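Local coordinates for pyoverdine biosynthesis protein PvcA (Pseudomonas aeruginosa, PDB 3E59) that makes the isonitrile group of paerucumarin by converting L-tyrosine to its isocyano derivative, with C2 of ribulose 5-phosphate supplying the carbon, at residues G150-L154 and E155-A159; W238-G241 and A242-D246. All coordinates share one frame; numbering follows the deposited sequence.

Contact 1 (G150-L154 and E155-A159); sequences GVFNL and EDVRA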
loop_
_atom_site.group_PDB
_atom_site.type_symbol
_atom_site.label_atom_id
_atom_site.label_comp_id
_atom_site.label_asym_id
_atom_site.label_seq_id
_atom_site.Cartn_x
_atom_site.Cartn_y
_atom_site.Cartn_z
ATOM N N GLY A 150 9.959 -10.020 0.540
ATOM C CA GLY A 150 10.983 -9.353 1.347
ATOM C C GLY A 150 10.465 -8.051 1.938
ATOM O O GLY A 150 9.419 -7.554 1.534
ATOM N N VAL A 151 11.196 -7.511 2.908
ATOM C CA VAL A 151 10.868 -6.223 3.504
ATOM C C VAL A 151 12.076 -5.299 3.389
ATOM O O VAL A 151 13.210 -5.717 3.611
ATOM C CB VAL A 151 10.404 -6.339 4.996
ATOM C CG1 VAL A 151 9.983 -4.991 5.531
ATOM C CG2 VAL A 151 9.231 -7.308 5.134
ATOM N N PHE A 152 11.814 -4.053 3.016
ATOM C CA PHE A 152 12.823 -3.010 2.966
ATOM C C PHE A 152 12.247 -1.786 3.667
ATOM O O PHE A 152 11.266 -1.210 3.204
ATOM C CB PHE A 152 13.162 -2.706 1.502
ATOM C CG PHE A 152 14.294 -1.734 1.316
ATOM C CD1 PHE A 152 15.625 -2.169 1.385
ATOM C CD2 PHE A 152 14.034 -0.391 1.042
ATOM C CE1 PHE A 152 16.674 -1.276 1.206
ATOM C CE2 PHE A 152 15.090 0.519 0.863
ATOM C CZ PHE A 152 16.405 0.080 0.945
ATOM N N ASN A 153 12.846 -1.406 4.799
ATOM C CA ASN A 153 12.421 -0.225 5.554
ATOM C C ASN A 153 13.360 0.944 5.274
ATOM O O ASN A 153 14.426 0.757 4.682
ATOM C CB ASN A 153 12.389 -0.531 7.057
ATOM C CG ASN A 153 11.633 -1.814 7.383
ATOM O OD1 ASN A 153 12.218 -2.813 7.829
ATOM N ND2 ASN A 153 10.338 -1.799 7.152
ATOM N N LEU A 154 12.975 2.144 5.702
ATOM C CA LEU A 154 13.836 3.322 5.532
ATOM C C LEU A 154 15.239 3.142 6.134
ATOM O O LEU A 154 16.224 3.659 5.594
ATOM C CB LEU A 154 13.165 4.578 6.100
ATOM C CG LEU A 154 13.815 5.961 5.900
ATOM C CD1 LEU A 154 14.196 6.247 4.448
ATOM C CD2 LEU A 154 12.917 7.068 6.462
ATOM N N GLU A 155 15.319 2.402 7.242
ATOM C CA GLU A 155 16.582 2.205 7.965
ATOM C C GLU A 155 17.517 1.206 7.293
ATOM O O GLU A 155 18.679 1.083 7.682
ATOM C CB GLU A 155 16.341 1.812 9.429
ATOM C CG GLU A 155 15.365 0.676 9.645
ATOM C CD GLU A 155 13.952 1.158 9.924
ATOM O OE1 GLU A 155 13.481 2.123 9.273
ATOM O OE2 GLU A 155 13.303 0.553 10.801
ATOM N N ASP A 156 17.008 0.502 6.287
ATOM C CA ASP A 156 17.817 -0.432 5.515
ATOM C C ASP A 156 18.579 0.243 4.380
ATOM O O ASP A 156 19.398 -0.397 3.720
ATOM C CB ASP A 156 16.947 -1.570 4.970
ATOM C CG ASP A 156 16.251 -2.349 6.076
ATOM O OD1 ASP A 156 16.863 -2.544 7.148
ATOM O OD2 ASP A 156 15.090 -2.770 5.873
ATOM N N VAL A 157 18.301 1.527 4.147
ATOM C CA VAL A 157 19.012 2.293 3.123
ATOM C C VAL A 157 20.492 2.382 3.503
ATOM O O VAL A 157 20.871 3.064 4.470
ATOM C CB VAL A 157 18.392 3.708 2.879
ATOM C CG1 VAL A 157 19.216 4.503 1.855
ATOM C CG2 VAL A 157 16.936 3.586 2.426
ATOM N N ARG A 158 21.313 1.662 2.735
ATOM C CA ARG A 158 22.753 1.555 2.978
ATOM C C ARG A 158 23.415 2.927 3.110
ATOM O O ARG A 158 24.258 3.127 3.979
ATOM C CB ARG A 158 23.412 0.727 1.868
ATOM C CG ARG A 158 24.816 0.242 2.162
ATOM C CD ARG A 158 25.298 -0.718 1.080
ATOM N NE ARG A 158 26.759 -0.830 1.050
ATOM C CZ ARG A 158 27.441 -1.605 0.206
ATOM N NH1 ARG A 158 26.803 -2.350 -0.691
ATOM N NH2 ARG A 158 28.769 -1.641 0.255
ATOM N N ALA A 159 23.010 3.867 2.260
ATOM C CA ALA A 159 23.600 5.205 2.229
ATOM C C ALA A 159 23.319 6.014 3.497
ATOM O O ALA A 159 24.069 6.933 3.824
ATOM C CB ALA A 159 23.123 5.964 0.996
#
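N153 and D156 join the two segments through their main chain. D156 N donates to N153 O at 3.1 Å, approaching from above the carbonyl plane. V157 N makes a weak bond to L154 O at 3.3 Å, again three residues back. These two successive bonds are the pattern of a 3-10 turn. It follows the strand that carries G150 and V151.

The D156 carboxylate closes the turn from the side. D156 OD2 accepts the N-H of N153 N at 2.8 Å in a nearly straight bond (173°). The N-H meets the anti side of the oxygen, 34° out of the carboxylate plane. The D156 chi1 of -59° sets the group beside its own backbone N, facing back to N153.

The F152 ring lies against the later part of the turn. F152 CE1 meets D156 CB at 3.8 Å. F152 CZ meets V157 CG2, also at 3.8 Å. Both approaches are oblique to the ring. E155 bends back at chi2, bringing E155 OE1 to 3.6 Å from N153 CB. E155 OE2 is held by Q134 and R117, while D156 OD1 forms a salt bridge with R164 and D156 OD2 a long, weak ion pair with R138.

The turn leaves an edge strand of the five-stranded parallel sheet, where G150 makes backbone hydrogen bonds with I110 and V112, and F152 with V112, of strand 108-112. V151 and N153 pack on helix 127-144, F152 and L154 on helix 219-247, and L154 and E155 on L170 of helix 167-178, while F248 meets the F152 ring edge-to-face.

Contact 2 (W238-G241 and A242-D246); sequences WAWG and ALLAD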
loop_
_atom_site.group_PDB
_atom_site.type_symbol
_atom_site.label_atom_id
_atom_site.label_comp_id
_atom_site.label_asym_id
_atom_site.label_seq_id
_atom_site.Cartn_x
_atom_site.Cartn_y
_atom_site.Cartn_z
ATOM N N TRP A 238 5.951 10.268 -2.222
ATOM C CA TRP A 238 6.634 10.478 -3.491
ATOM C C TRP A 238 8.159 10.500 -3.339
ATOM O O TRP A 238 8.870 9.963 -4.189
ATOM C CB TRP A 238 6.134 11.732 -4.215
ATOM C CG TRP A 238 4.726 11.645 -4.799
ATOM C CD1 TRP A 238 3.884 10.545 -4.829
ATOM C CD2 TRP A 238 4.019 12.702 -5.464
ATOM N NE1 TRP A 238 2.702 10.871 -5.454
ATOM C CE2 TRP A 238 2.759 12.183 -5.862
ATOM C CE3 TRP A 238 4.329 14.042 -5.770
ATOM C CZ2 TRP A 238 1.802 12.968 -6.546
ATOM C CZ3 TRP A 238 3.370 14.822 -6.449
ATOM C CH2 TRP A 238 2.125 14.274 -6.824
ATOM N N ALA A 239 8.660 11.144 -2.282
ATOM C CA ALA A 239 10.095 11.086 -1.943
ATOM C C ALA A 239 10.561 9.630 -1.765
ATOM O O ALA A 239 11.557 9.221 -2.353
ATOM C CB ALA A 239 10.393 11.903 -0.676
ATOM N N TRP A 240 9.831 8.858 -0.956
ATOM C CA TRP A 240 10.120 7.422 -0.759
ATOM C C TRP A 240 10.131 6.670 -2.090
ATOM O O TRP A 240 11.041 5.884 -2.361
ATOM C CB TRP A 240 9.084 6.809 0.198
ATOM C CG TRP A 240 9.276 5.342 0.626
ATOM C CD1 TRP A 240 8.296 4.382 0.691
ATOM C CD2 TRP A 240 10.488 4.697 1.075
ATOM N NE1 TRP A 240 8.814 3.187 1.151
ATOM C CE2 TRP A 240 10.153 3.350 1.396
ATOM C CE3 TRP A 240 11.810 5.121 1.249
ATOM C CZ2 TRP A 240 11.102 2.427 1.870
ATOM C CZ3 TRP A 240 12.763 4.184 1.710
ATOM C CH2 TRP A 240 12.395 2.859 2.016
ATOM N N GLY A 241 9.122 6.920 -2.924
ATOM C CA GLY A 241 9.074 6.333 -4.267
ATOM C C GLY A 241 10.285 6.665 -5.130
ATOM O O GLY A 241 10.824 5.795 -5.836
ATOM N N ALA A 242 10.705 7.930 -5.074
ATOM C CA ALA A 242 11.877 8.406 -5.808
ATOM C C ALA A 242 13.176 7.753 -5.312
ATOM O O ALA A 242 14.012 7.306 -6.114
ATOM C CB ALA A 242 11.962 9.925 -5.731
ATOM N N LEU A 243 13.322 7.681 -3.988
ATOM C CA LEU A 243 14.407 6.936 -3.368
ATOM C C LEU A 243 14.458 5.484 -3.874
ATOM O O LEU A 243 15.506 5.010 -4.291
ATOM C CB LEU A 243 14.304 7.003 -1.829
ATOM C CG LEU A 243 15.372 6.241 -1.021
ATOM C CD1 LEU A 243 15.630 6.885 0.334
ATOM C CD2 LEU A 243 15.021 4.754 -0.853
ATOM N N LEU A 244 13.323 4.794 -3.855
ATOM C CA LEU A 244 13.252 3.405 -4.310
ATOM C C LEU A 244 13.486 3.220 -5.816
ATOM O O LEU A 244 13.901 2.140 -6.248
ATOM C CB LEU A 244 11.894 2.795 -3.936
ATOM C CG LEU A 244 11.538 2.654 -2.458
ATOM C CD1 LEU A 244 10.029 2.371 -2.295
ATOM C CD2 LEU A 244 12.396 1.563 -1.816
ATOM N N ALA A 245 13.200 4.248 -6.621
ATOM C CA ALA A 245 13.494 4.164 -8.065
ATOM C C ALA A 245 15.004 4.124 -8.321
ATOM O O ALA A 245 15.467 3.522 -9.289
ATOM C CB ALA A 245 12.831 5.299 -8.840
ATOM N N ASP A 246 15.772 4.755 -7.439
ATOM C CA ASP A 246 17.240 4.679 -7.512
ATOM C C ASP A 246 17.789 3.420 -6.850
ATOM O O ASP A 246 18.806 2.886 -7.288
ATOM C CB ASP A 246 17.877 5.920 -6.894
ATOM C CG ASP A 246 17.859 7.118 -7.836
ATOM O OD1 ASP A 246 17.493 6.950 -9.020
ATOM O OD2 ASP A 246 18.215 8.228 -7.384
#
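W240 and L244 meet one helical turn apart, with the leucine laid over the indole. L244 CD1 sits over one face of the W240 five-membered ring, 3.8 Å from its centroid and 13° off the ring normal. This is a CH-pi contact. The other methyl, L244 CD2, reaches the six-membered ring and lies 4.0 Å from W240 CZ2 and from CH2. The two branches thus divide the length of the indole between them.

The torsions explain the overlap. W240 has CG anti to the backbone N (chi1 -175°), which turns the indole outward and slightly toward the later residues. L244 keeps CG beside its own N (chi1 -64°) and leans back to meet it. L244 CG also comes to 3.3 Å from W240 O, so the leucine packs closely on the helix backbone.

L243 approaches the indole three residues on. L243 CD2 lies 3.5 Å from W240 CZ3, at an oblique angle to the ring. The indole therefore has one leucine at its face and a second near its CZ3 corner. W240 NE1 is hydrogen-bonded to C113 O.

Regular alpha-helical bonds fix the spacing of these side chains. L244 N donates to W240 O at 2.9 Å. L243 N donates to A239 O at 2.9 Å, almost straight.

The segments form the last part of helix 219-247. W240 is turned to the loops carrying C113, D115 and L154. L243 packs on L174 and Y178 of helix 167-178, and A239 and A242 also touch Y178. W238 points to helix 182-189, meeting I185, T188 and L189, and its side chain is about 4 Å from a bound phosphate ion, probably from the crystallisation liquor.

How the contacts relate
Contact 1 comes first along the chain. Contact 2 follows, with helices 167-178, 182-189 and 193-210 in between. Their centres are about 12 Å apart and the two touch directly. L154 CD1 packs on W240 CZ3 at 3.7 Å, and F152 CD2 lies 3.8 Å from L244 CD2. One apolar patch therefore joins the turn after edge strand 149-151 to the last turns of helix 219-247. Helix 167-178 packs on both. The strand order 3-2-1-4-5 is consistent with a Rossmann-like sheet, and helix 219-247 leads into its strand 252-255. The contacts thus place an edge of the sheet against the helix that precedes strand 252-255.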